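Local coordinates for protein prenylcyclase (Actinoplanes teichomyceticus, PDB 6IJ1) that probably cyclises or transfers prenyl (terpenoid) substrates, within a largely helical fold resembling the alpha/alpha barrels of the triterpene cyclase family, at residues A[116-127]-A[167-176]; A[181-190]-A[215-225]. One frame throughout, in Å; residues are numbered along the deposited sequence.

Contact 1 of 2, residues A[116-127]-A[167-176]; sequences WEFLARHVHDDG and LAGLPRREHV
The indole of Trp116 lies over the peptide of Gly169 where two helices of what is probably an alpha/alpha barrel, like those of the triterpene cyclases, are joined: helix 112-121 and the type I turn His124 to Gly127 meet the loop 167-172 and the first turn of helix 173-182. Gly169 CA stands 3.9 Å from the centroid of the six-membered ring, a CH-pi contact over the face, while Leu167 CB meets the ring at its edge. Trp116 CB also rests on Pro171 CG at 3.7 Å. Deeper in, Leu119 crosses Leu170 at about a right angle, their CD1 atoms 3.7 Å apart.

At the other end the His175 ring lies between Gly127 CA over one face and Arg172 NH1 over the opposite face. Val123 CG1 reaches its edge, 3.5 Å from His175 CD2. With CG anti to the backbone N (chi1 174°), the ring is carried to the turn, where NE2 bonds His124 O at 2.9 Å and 161°, in the carbonyl plane; the same oxygen accepts Gly127 N. Single waters bridge Arg172 NH1 to Asp125 OD1 and Arg172 NH2 to Ala120 O. Gly127 O, buried without a polar partner, receives a CA-H...O contact from Val176 CA at 3.3 Å.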
loop_
_atom_site.group_PDB
_atom_site.type_symbol
_atom_site.label_atom_id
_atom_site.label_comp_id
_atom_site.label_asym_id
_atom_site.label_seq_id
_atom_site.Cartn_x
_atom_site.Cartn_y
_atom_site.Cartn_z
ATOM N N TRP A 116 13.727 -12.142 1.588
ATOM C CA TRP A 116 13.521 -12.595 0.207
ATOM C C TRP A 116 13.000 -14.020 0.142
ATOM O O TRP A 116 12.130 -14.330 -0.684
ATOM C CB TRP A 116 14.823 -12.516 -0.630
ATOM C CG TRP A 116 15.489 -11.172 -0.592
ATOM C CD1 TRP A 116 16.825 -10.924 -0.327
ATOM C CD2 TRP A 116 14.938 -9.895 -0.957
ATOM N NE1 TRP A 116 17.096 -9.605 -0.425
ATOM C CE2 TRP A 116 15.956 -8.935 -0.813
ATOM C CE3 TRP A 116 13.652 -9.475 -1.348
ATOM C CZ2 TRP A 116 15.760 -7.566 -1.042
ATOM C CZ3 TRP A 116 13.470 -8.132 -1.631
ATOM C CH2 TRP A 116 14.491 -7.198 -1.452
ATOM N N GLU A 117 13.561 -14.924 0.978
ATOM C CA GLU A 117 13.095 -16.294 0.948
ATOM C C GLU A 117 11.645 -16.383 1.373
ATOM O O GLU A 117 10.878 -17.153 0.805
ATOM C CB GLU A 117 13.968 -17.164 1.853
ATOM C CG GLU A 117 15.399 -17.291 1.262
ATOM C CD GLU A 117 16.389 -17.881 2.289
ATOM O OE1 GLU A 117 15.988 -18.078 3.470
ATOM O OE2 GLU A 117 17.562 -18.147 1.909
ATOM N N PHE A 118 11.262 -15.597 2.370
ATOM C CA PHE A 118 9.853 -15.583 2.772
ATOM C C PHE A 118 8.966 -15.163 1.610
ATOM O O PHE A 118 7.979 -15.840 1.305
ATOM C CB PHE A 118 9.680 -14.684 3.987
ATOM C CG PHE A 118 8.282 -14.523 4.470
ATOM C CD1 PHE A 118 7.476 -13.511 3.948
ATOM C CD2 PHE A 118 7.825 -15.308 5.526
ATOM C CE1 PHE A 118 6.179 -13.298 4.449
ATOM C CE2 PHE A 118 6.495 -15.140 6.030
ATOM C CZ PHE A 118 5.693 -14.110 5.492
ATOM N N LEU A 119 9.325 -14.039 0.936
ATOM C CA LEU A 119 8.535 -13.602 -0.212
ATOM C C LEU A 119 8.472 -14.669 -1.285
ATOM O O LEU A 119 7.414 -14.914 -1.862
ATOM C CB LEU A 119 9.053 -12.293 -0.820
ATOM C CG LEU A 119 8.854 -11.090 0.095
ATOM C CD1 LEU A 119 9.459 -9.805 -0.560
ATOM C CD2 LEU A 119 7.339 -10.878 0.443
ATOM N N ALA A 120 9.624 -15.349 -1.584
ATOM C CA ALA A 120 9.571 -16.363 -2.639
ATOM C C ALA A 120 8.561 -17.475 -2.336
ATOM O O ALA A 120 7.978 -18.028 -3.284
ATOM C CB ALA A 120 10.974 -16.976 -2.814
ATOM N N ARG A 121 8.358 -17.824 -1.047
ATOM C CA ARG A 121 7.360 -18.833 -0.707
ATOM C C ARG A 121 5.959 -18.424 -1.121
ATOM O O ARG A 121 5.101 -19.318 -1.294
ATOM C CB ARG A 121 7.407 -19.111 0.794
ATOM C CG ARG A 121 8.678 -19.843 1.164
ATOM C CD ARG A 121 8.767 -20.036 2.674
ATOM N NE ARG A 121 7.714 -20.951 3.091
ATOM C CZ ARG A 121 7.708 -21.602 4.247
ATOM N NH1 ARG A 121 6.701 -22.415 4.540
ATOM N NH2 ARG A 121 8.708 -21.436 5.106
ATOM N N HIS A 122 5.713 -17.104 -1.305
ATOM C CA HIS A 122 4.356 -16.623 -1.612
ATOM C C HIS A 122 4.128 -16.467 -3.095
ATOM O O HIS A 122 3.046 -16.090 -3.525
ATOM C CB HIS A 122 4.080 -15.269 -0.880
ATOM C CG HIS A 122 4.051 -15.392 0.597
ATOM N ND1 HIS A 122 5.163 -15.688 1.348
ATOM C CD2 HIS A 122 3.009 -15.308 1.460
ATOM C CE1 HIS A 122 4.810 -15.768 2.628
ATOM N NE2 HIS A 122 3.504 -15.506 2.724
ATOM N N VAL A 123 5.115 -16.836 -3.932
ATOM C CA VAL A 123 4.980 -16.682 -5.380
ATOM C C VAL A 123 4.281 -17.884 -5.988
ATOM O O VAL A 123 4.727 -19.037 -5.806
ATOM C CB VAL A 123 6.347 -16.485 -6.022
ATOM C CG1 VAL A 123 6.222 -16.441 -7.569
ATOM C CG2 VAL A 123 6.983 -15.221 -5.483
ATOM N N HIS A 124 3.177 -17.639 -6.662
ATOM C CA HIS A 124 2.388 -18.671 -7.321
ATOM C C HIS A 124 2.913 -18.956 -8.733
ATOM O O HIS A 124 3.682 -18.177 -9.345
ATOM C CB HIS A 124 0.912 -18.252 -7.416
ATOM C CG HIS A 124 0.112 -18.555 -6.177
ATOM N ND1 HIS A 124 -0.238 -19.844 -5.818
ATOM C CD2 HIS A 124 -0.464 -17.747 -5.255
ATOM C CE1 HIS A 124 -0.949 -19.814 -4.703
ATOM N NE2 HIS A 124 -1.087 -18.557 -4.335
ATOM N N ASP A 125 2.419 -20.062 -9.286
ATOM C CA ASP A 125 2.880 -20.463 -10.598
ATOM C C ASP A 125 2.421 -19.515 -11.687
ATOM O O ASP A 125 3.037 -19.479 -12.760
ATOM C CB ASP A 125 2.376 -21.881 -10.905
ATOM C CG ASP A 125 3.059 -22.936 -10.036
ATOM O OD1 ASP A 125 4.131 -22.651 -9.421
ATOM O OD2 ASP A 125 2.532 -24.066 -9.986
ATOM N N ASP A 126 1.356 -18.735 -11.468
ATOM C CA ASP A 126 0.947 -17.753 -12.467
ATOM C C ASP A 126 1.660 -16.426 -12.288
ATOM O O ASP A 126 1.404 -15.481 -13.058
ATOM C CB ASP A 126 -0.570 -17.527 -12.452
ATOM C CG ASP A 126 -1.093 -16.948 -11.118
ATOM O OD1 ASP A 126 -0.307 -16.765 -10.162
ATOM O OD2 ASP A 126 -2.323 -16.718 -11.025
ATOM N N GLY A 127 2.555 -16.346 -11.318
ATOM C CA GLY A 127 3.335 -15.136 -11.144
ATOM C C GLY A 127 2.792 -14.196 -10.098
ATOM O O GLY A 127 3.530 -13.328 -9.643
ATOM N N LEU A 167 10.346 -4.325 -5.783
ATOM C CA LEU A 167 11.591 -4.614 -5.059
ATOM C C LEU A 167 12.670 -5.112 -6.023
ATOM O O LEU A 167 12.489 -6.142 -6.678
ATOM C CB LEU A 167 11.308 -5.673 -3.994
ATOM C CG LEU A 167 10.380 -5.163 -2.890
ATOM C CD1 LEU A 167 9.863 -6.302 -2.102
ATOM C CD2 LEU A 167 11.076 -4.191 -1.963
ATOM N N ALA A 168 13.762 -4.357 -6.082
ATOM C CA ALA A 168 14.859 -4.766 -6.947
ATOM C C ALA A 168 15.402 -6.113 -6.543
ATOM O O ALA A 168 15.914 -6.848 -7.400
ATOM C CB ALA A 168 15.982 -3.745 -6.865
ATOM N N GLY A 169 15.294 -6.460 -5.268
ATOM C CA GLY A 169 15.791 -7.745 -4.815
ATOM C C GLY A 169 14.838 -8.894 -4.879
ATOM O O GLY A 169 15.185 -10.008 -4.452
ATOM N N LEU A 170 13.608 -8.693 -5.392
ATOM C CA LEU A 170 12.623 -9.752 -5.343
ATOM C C LEU A 170 13.112 -11.009 -6.069
ATOM O O LEU A 170 13.528 -10.922 -7.244
ATOM C CB LEU A 170 11.314 -9.261 -5.989
ATOM C CG LEU A 170 10.141 -10.221 -5.738
ATOM C CD1 LEU A 170 9.735 -10.101 -4.239
ATOM C CD2 LEU A 170 9.024 -9.816 -6.620
ATOM N N PRO A 171 13.085 -12.178 -5.433
ATOM C CA PRO A 171 13.315 -13.419 -6.196
ATOM C C PRO A 171 12.286 -13.621 -7.296
ATOM O O PRO A 171 11.128 -13.210 -7.205
ATOM C CB PRO A 171 13.197 -14.520 -5.130
ATOM C CG PRO A 171 13.549 -13.854 -3.853
ATOM C CD PRO A 171 12.875 -12.447 -3.990
ATOM N N ARG A 172 12.696 -14.299 -8.354
ATOM C CA ARG A 172 11.763 -14.635 -9.433
ATOM C C ARG A 172 11.072 -13.394 -9.997
ATOM O O ARG A 172 9.913 -13.463 -10.384
ATOM C CB ARG A 172 10.705 -15.664 -8.990
ATOM C CG ARG A 172 11.353 -16.939 -8.422
ATOM C CD ARG A 172 10.343 -18.024 -8.098
ATOM N NE ARG A 172 9.733 -18.508 -9.328
ATOM C CZ ARG A 172 8.632 -19.249 -9.358
ATOM N NH1 ARG A 172 8.152 -19.656 -10.530
ATOM N NH2 ARG A 172 8.012 -19.555 -8.212
ATOM N N ARG A 173 11.803 -12.296 -10.052
ATOM C CA ARG A 173 11.144 -11.016 -10.336
ATOM C C ARG A 173 10.569 -10.988 -11.737
ATOM O O ARG A 173 9.479 -10.443 -11.959
ATOM C CB ARG A 173 12.086 -9.859 -10.096
ATOM C CG ARG A 173 11.362 -8.496 -10.176
ATOM C CD ARG A 173 12.295 -7.400 -9.800
ATOM N NE ARG A 173 11.575 -6.137 -9.742
ATOM C CZ ARG A 173 12.089 -4.952 -9.972
ATOM N NH1 ARG A 173 13.390 -4.812 -10.372
ATOM N NH2 ARG A 173 11.351 -3.862 -9.822
ATOM N N GLU A 174 11.257 -11.575 -12.720
ATOM C CA GLU A 174 10.683 -11.562 -14.052
ATOM C C GLU A 174 9.359 -12.310 -14.112
ATOM O O GLU A 174 8.409 -11.877 -14.785
ATOM C CB GLU A 174 11.708 -12.168 -15.039
ATOM C CG GLU A 174 11.148 -12.623 -16.374
ATOM C CD GLU A 174 12.223 -13.251 -17.245
ATOM O OE1 GLU A 174 13.345 -12.732 -17.214
ATOM O OE2 GLU A 174 11.981 -14.279 -17.962
ATOM N N HIS A 175 9.298 -13.472 -13.465
ATOM C CA HIS A 175 8.091 -14.262 -13.372
ATOM C C HIS A 175 6.954 -13.448 -12.734
ATOM O O HIS A 175 5.812 -13.483 -13.206
ATOM C CB HIS A 175 8.432 -15.513 -12.558
ATOM C CG HIS A 175 7.274 -16.385 -12.237
ATOM N ND1 HIS A 175 6.606 -17.097 -13.208
ATOM C CD2 HIS A 175 6.692 -16.718 -11.055
ATOM C CE1 HIS A 175 5.655 -17.822 -12.643
ATOM N NE2 HIS A 175 5.678 -17.601 -11.343
ATOM N N VAL A 176 7.276 -12.726 -11.668
ATOM C CA VAL A 176 6.269 -11.935 -10.950
ATOM C C VAL A 176 5.811 -10.755 -11.799
ATOM O O VAL A 176 4.603 -10.474 -11.890
ATOM C CB VAL A 176 6.834 -11.481 -9.601
ATOM C CG1 VAL A 176 5.840 -10.515 -8.902
ATOM C CG2 VAL A 176 7.059 -12.680 -8.656
HETATM O O HOH W 1 8.733 -19.489 -5.431
HETATM O O HOH W 2 5.469 -21.008 -7.629
HETATM O O HOH W 3 6.205 -21.759 -11.126
#

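Contact 2 of 2, residues A[181-190]-A[215-225]; sequences LRAQRPTGEW and TEPARAAAARW
Gln184 sends CG anti to its own backbone nitrogen (chi1 -170°) and stays extended beyond it, which carries the amide to the first turn of helix 216-229; Trp225 likewise has CG anti to its nitrogen, bringing its indole beneath Glu189. The Gln184 amide nitrogen serves two carbonyls. NE2 donates to Ala218 O at 3.0 Å and 155°, tilted from the carbonyl plane and on the face opposite the helical donor Ala222 N, and it donates to Gly188 O of its own loop at 2.9 Å. Gln184 OE1 meanwhile lies 3.2 Å from Ala218 CB.

Glu189 CB sits over the centre of the Trp225 six-membered ring, 3.5 Å from its centroid, and a bend at chi2 lays the carboxylate within 9° of parallel to the indole. Thr187 O comes 3.4 Å from Trp225 CB. With an alanine in place of Trp225, Glu189 CB would probably lose the aromatic face it rests on, opening a gap beside the Arg185-Gly188 turn. Gly188 has backbone angles that call for glycine, and a CB would strike Ala221 O.

Small side chains let the loop come close: Leu181 CD2 touches Ala218 CB at 3.6 Å, and Trp190 CZ3 meets Ala222 CB. Trp190 NE1 is bound to Leu180 O, and Gln184 CG lies over its ring. The spacing of Gln184, Gly188 and Trp190, fastened to the start of helix 216-229, matches the QW motif of the triterpene cyclases, consistent with an alpha/alpha barrel.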
loop_
_atom_site.group_PDB
_atom_site.type_symbol
_atom_site.label_atom_id
_atom_site.label_comp_id
_atom_site.label_asym_id
_atom_site.label_seq_id
_atom_site.Cartn_x
_atom_site.Cartn_y
_atom_site.Cartn_z
ATOM N N LEU A 181 1.735 -8.062 -15.177
ATOM C CA LEU A 181 1.303 -7.520 -16.463
ATOM C C LEU A 181 0.077 -8.249 -16.995
ATOM O O LEU A 181 -0.836 -7.599 -17.518
ATOM C CB LEU A 181 2.444 -7.630 -17.485
ATOM C CG LEU A 181 3.596 -6.680 -17.167
ATOM C CD1 LEU A 181 4.766 -7.026 -18.133
ATOM C CD2 LEU A 181 3.248 -5.190 -17.384
ATOM N N ARG A 182 0.005 -9.593 -16.818
ATOM C CA ARG A 182 -1.151 -10.323 -17.315
ATOM C C ARG A 182 -2.429 -9.984 -16.535
ATOM O O ARG A 182 -3.547 -10.159 -17.056
ATOM C CB ARG A 182 -0.910 -11.838 -17.233
ATOM C CG ARG A 182 -0.043 -12.347 -18.403
ATOM C CD ARG A 182 -0.021 -13.895 -18.424
ATOM N NE ARG A 182 0.629 -14.423 -17.234
ATOM C CZ ARG A 182 1.943 -14.623 -17.129
ATOM N NH1 ARG A 182 2.747 -14.370 -18.154
ATOM N NH2 ARG A 182 2.447 -15.095 -15.997
ATOM N N ALA A 183 -2.302 -9.447 -15.313
ATOM C CA ALA A 183 -3.481 -9.107 -14.529
ATOM C C ALA A 183 -4.056 -7.717 -14.850
ATOM O O ALA A 183 -5.113 -7.343 -14.294
ATOM C CB ALA A 183 -3.118 -9.208 -13.049
ATOM N N GLN A 184 -3.408 -6.921 -15.684
ATOM C CA GLN A 184 -3.949 -5.609 -16.021
ATOM C C GLN A 184 -5.236 -5.775 -16.814
ATOM O O GLN A 184 -5.317 -6.616 -17.705
ATOM C CB GLN A 184 -2.944 -4.794 -16.858
ATOM C CG GLN A 184 -3.345 -3.358 -17.029
ATOM C CD GLN A 184 -2.331 -2.550 -17.825
ATOM O OE1 GLN A 184 -1.490 -3.139 -18.569
ATOM N NE2 GLN A 184 -2.362 -1.236 -17.670
ATOM N N ARG A 185 -6.241 -4.992 -16.487
ATOM C CA ARG A 185 -7.505 -5.079 -17.215
ATOM C C ARG A 185 -7.370 -4.311 -18.523
ATOM O O ARG A 185 -6.530 -3.433 -18.644
ATOM C CB ARG A 185 -8.637 -4.472 -16.362
ATOM C CG ARG A 185 -8.845 -5.219 -15.032
ATOM C CD ARG A 185 -9.625 -6.507 -15.239
ATOM N NE ARG A 185 -9.884 -7.344 -14.038
ATOM C CZ ARG A 185 -10.667 -7.003 -13.012
ATOM N NH1 ARG A 185 -11.237 -5.794 -12.951
ATOM N NH2 ARG A 185 -10.846 -7.859 -12.010
ATOM N N PRO A 186 -8.212 -4.626 -19.514
ATOM C CA PRO A 186 -8.140 -3.910 -20.799
ATOM C C PRO A 186 -8.421 -2.440 -20.688
ATOM O O PRO A 186 -7.953 -1.683 -21.557
ATOM C CB PRO A 186 -9.222 -4.573 -21.649
ATOM C CG PRO A 186 -9.523 -5.849 -21.006
ATOM C CD PRO A 186 -9.213 -5.686 -19.513
ATOM N N THR A 187 -9.137 -2.007 -19.656
ATOM C CA THR A 187 -9.375 -0.583 -19.447
ATOM C C THR A 187 -8.175 0.122 -18.809
ATOM O O THR A 187 -8.177 1.351 -18.714
ATOM C CB THR A 187 -10.640 -0.405 -18.618
ATOM O OG1 THR A 187 -10.637 -1.359 -17.567
ATOM C CG2 THR A 187 -11.904 -0.647 -19.520
ATOM N N GLY A 188 -7.103 -0.614 -18.459
ATOM C CA GLY A 188 -5.841 -0.038 -18.028
ATOM C C GLY A 188 -5.550 -0.136 -16.526
ATOM O O GLY A 188 -4.417 0.086 -16.115
ATOM N N GLU A 189 -6.558 -0.401 -15.719
ATOM C CA GLU A 189 -6.312 -0.511 -14.294
ATOM C C GLU A 189 -6.004 -1.922 -13.864
ATOM O O GLU A 189 -6.273 -2.916 -14.548
ATOM C CB GLU A 189 -7.534 -0.010 -13.514
ATOM C CG GLU A 189 -8.657 -0.988 -13.318
ATOM C CD GLU A 189 -9.626 -1.069 -14.490
ATOM O OE1 GLU A 189 -9.255 -0.821 -15.678
ATOM O OE2 GLU A 189 -10.804 -1.398 -14.186
ATOM N N TRP A 190 -5.478 -2.023 -12.638
ATOM C CA TRP A 190 -5.352 -3.318 -12.001
ATOM C C TRP A 190 -6.351 -3.427 -10.870
ATOM O O TRP A 190 -6.534 -2.460 -10.137
ATOM C CB TRP A 190 -3.969 -3.521 -11.401
ATOM C CG TRP A 190 -2.861 -3.871 -12.402
ATOM C CD1 TRP A 190 -2.443 -5.138 -12.686
ATOM C CD2 TRP A 190 -2.037 -2.978 -13.179
ATOM N NE1 TRP A 190 -1.405 -5.106 -13.590
ATOM C CE2 TRP A 190 -1.140 -3.804 -13.931
ATOM C CE3 TRP A 190 -2.021 -1.596 -13.383
ATOM C CZ2 TRP A 190 -0.193 -3.296 -14.806
ATOM C CZ3 TRP A 190 -1.027 -1.056 -14.233
ATOM C CH2 TRP A 190 -0.137 -1.929 -14.941
ATOM N N THR A 215 7.657 -2.540 -19.787
ATOM C CA THR A 215 6.394 -2.261 -19.124
ATOM C C THR A 215 5.827 -0.917 -19.515
ATOM O O THR A 215 4.775 -0.505 -18.981
ATOM C CB THR A 215 6.574 -2.316 -17.595
ATOM O OG1 THR A 215 7.361 -1.185 -17.197
ATOM C CG2 THR A 215 7.195 -3.621 -17.136
ATOM N N GLU A 216 6.453 -0.204 -20.472
ATOM C CA GLU A 216 5.922 1.107 -20.832
ATOM C C GLU A 216 4.498 1.043 -21.409
ATOM O O GLU A 216 3.684 1.925 -21.066
ATOM C CB GLU A 216 6.855 1.842 -21.833
ATOM C CG GLU A 216 8.273 1.934 -21.332
ATOM C CD GLU A 216 9.151 0.706 -21.714
ATOM O OE1 GLU A 216 8.575 -0.374 -22.052
ATOM O OE2 GLU A 216 10.417 0.836 -21.667
ATOM N N PRO A 217 4.111 0.083 -22.266
ATOM C CA PRO A 217 2.728 0.056 -22.739
ATOM C C PRO A 217 1.729 -0.045 -21.573
ATOM O O PRO A 217 0.766 0.666 -21.568
ATOM C CB PRO A 217 2.711 -1.181 -23.642
ATOM C CG PRO A 217 4.148 -1.289 -24.105
ATOM C CD PRO A 217 4.968 -0.914 -22.893
ATOM N N ALA A 218 1.990 -0.943 -20.625
ATOM C CA ALA A 218 1.084 -1.101 -19.467
ATOM C C ALA A 218 0.997 0.212 -18.686
ATOM O O ALA A 218 -0.105 0.582 -18.295
ATOM C CB ALA A 218 1.562 -2.228 -18.591
ATOM N N ARG A 219 2.130 0.873 -18.474
ATOM C CA ARG A 219 2.138 2.140 -17.701
ATOM C C ARG A 219 1.391 3.241 -18.452
ATOM O O ARG A 219 0.687 4.000 -17.808
ATOM C CB ARG A 219 3.570 2.538 -17.342
ATOM C CG ARG A 219 4.167 1.654 -16.260
ATOM C CD ARG A 219 5.558 2.086 -15.885
ATOM N NE ARG A 219 6.531 1.595 -16.834
ATOM C CZ ARG A 219 7.538 2.315 -17.283
ATOM N NH1 ARG A 219 7.539 3.620 -17.097
ATOM N NH2 ARG A 219 8.545 1.725 -17.890
ATOM N N ALA A 220 1.556 3.316 -19.770
ATOM C CA ALA A 220 0.854 4.355 -20.555
ATOM C C ALA A 220 -0.659 4.127 -20.501
ATOM O O ALA A 220 -1.387 5.109 -20.433
ATOM C CB ALA A 220 1.356 4.350 -21.977
ATOM N N ALA A 221 -1.095 2.869 -20.568
ATOM C CA ALA A 221 -2.539 2.548 -20.530
ATOM C C ALA A 221 -3.100 2.884 -19.145
ATOM O O ALA A 221 -4.190 3.442 -19.072
ATOM C CB ALA A 221 -2.756 1.098 -20.870
ATOM N N ALA A 222 -2.351 2.566 -18.095
ATOM C CA ALA A 222 -2.814 2.847 -16.720
ATOM C C ALA A 222 -2.886 4.358 -16.487
ATOM O O ALA A 222 -3.802 4.801 -15.801
ATOM C CB ALA A 222 -1.889 2.191 -15.731
ATOM N N ALA A 223 -1.925 5.110 -17.016
ATOM C CA ALA A 223 -1.935 6.574 -16.803
ATOM C C ALA A 223 -3.199 7.154 -17.433
ATOM O O ALA A 223 -3.787 8.057 -16.857
ATOM C CB ALA A 223 -0.692 7.196 -17.385
ATOM N N ARG A 224 -3.570 6.642 -18.600
ATOM C CA ARG A 224 -4.762 7.126 -19.278
ATOM C C ARG A 224 -6.022 6.781 -18.477
ATOM O O ARG A 224 -6.925 7.618 -18.336
ATOM C CB ARG A 224 -4.857 6.552 -20.687
ATOM C CG ARG A 224 -3.929 7.326 -21.650
ATOM C CD ARG A 224 -3.224 6.446 -22.683
ATOM N NE ARG A 224 -2.577 7.371 -23.629
ATOM C CZ ARG A 224 -1.358 7.855 -23.479
ATOM N NH1 ARG A 224 -0.624 7.496 -22.399
ATOM N NH2 ARG A 224 -0.844 8.745 -24.393
ATOM N N TRP A 225 -6.101 5.562 -17.929
ATOM C CA TRP A 225 -7.235 5.210 -17.074
ATOM C C TRP A 225 -7.319 6.174 -15.892
ATOM O O TRP A 225 -8.406 6.715 -15.563
ATOM C CB TRP A 225 -7.067 3.765 -16.588
ATOM C CG TRP A 225 -8.079 3.388 -15.554
ATOM C CD1 TRP A 225 -9.345 2.926 -15.775
ATOM C CD2 TRP A 225 -7.893 3.421 -14.132
ATOM N NE1 TRP A 225 -9.997 2.688 -14.569
ATOM C CE2 TRP A 225 -9.124 3.015 -13.558
ATOM C CE3 TRP A 225 -6.855 3.816 -13.292
ATOM C CZ2 TRP A 225 -9.319 2.952 -12.157
ATOM C CZ3 TRP A 225 -7.040 3.728 -11.874
ATOM C CH2 TRP A 225 -8.249 3.257 -11.345
#

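From the N terminus, contact 1 comes first: after helix 112-121 the chain runs through helices 134-141 and 158-164 before 167-176 returns to 116-127, closing a loop of 39 residues. Helix 173-182 then leads directly into contact 2, where 181-190 meets 215-225 across an intervening segment of 24 residues that contains helix 198-209. The two loops follow one another in series, neither nested nor crossed. Their centres are about 21 Å apart. A probable hydrogen bond from Arg182 NH2 to Asp126 O, 3.1 Å, ties the turn after helix 112-121 to the end of helix 173-182; this shared helix in turn connects the region of helix 112-121 with helix 216-229.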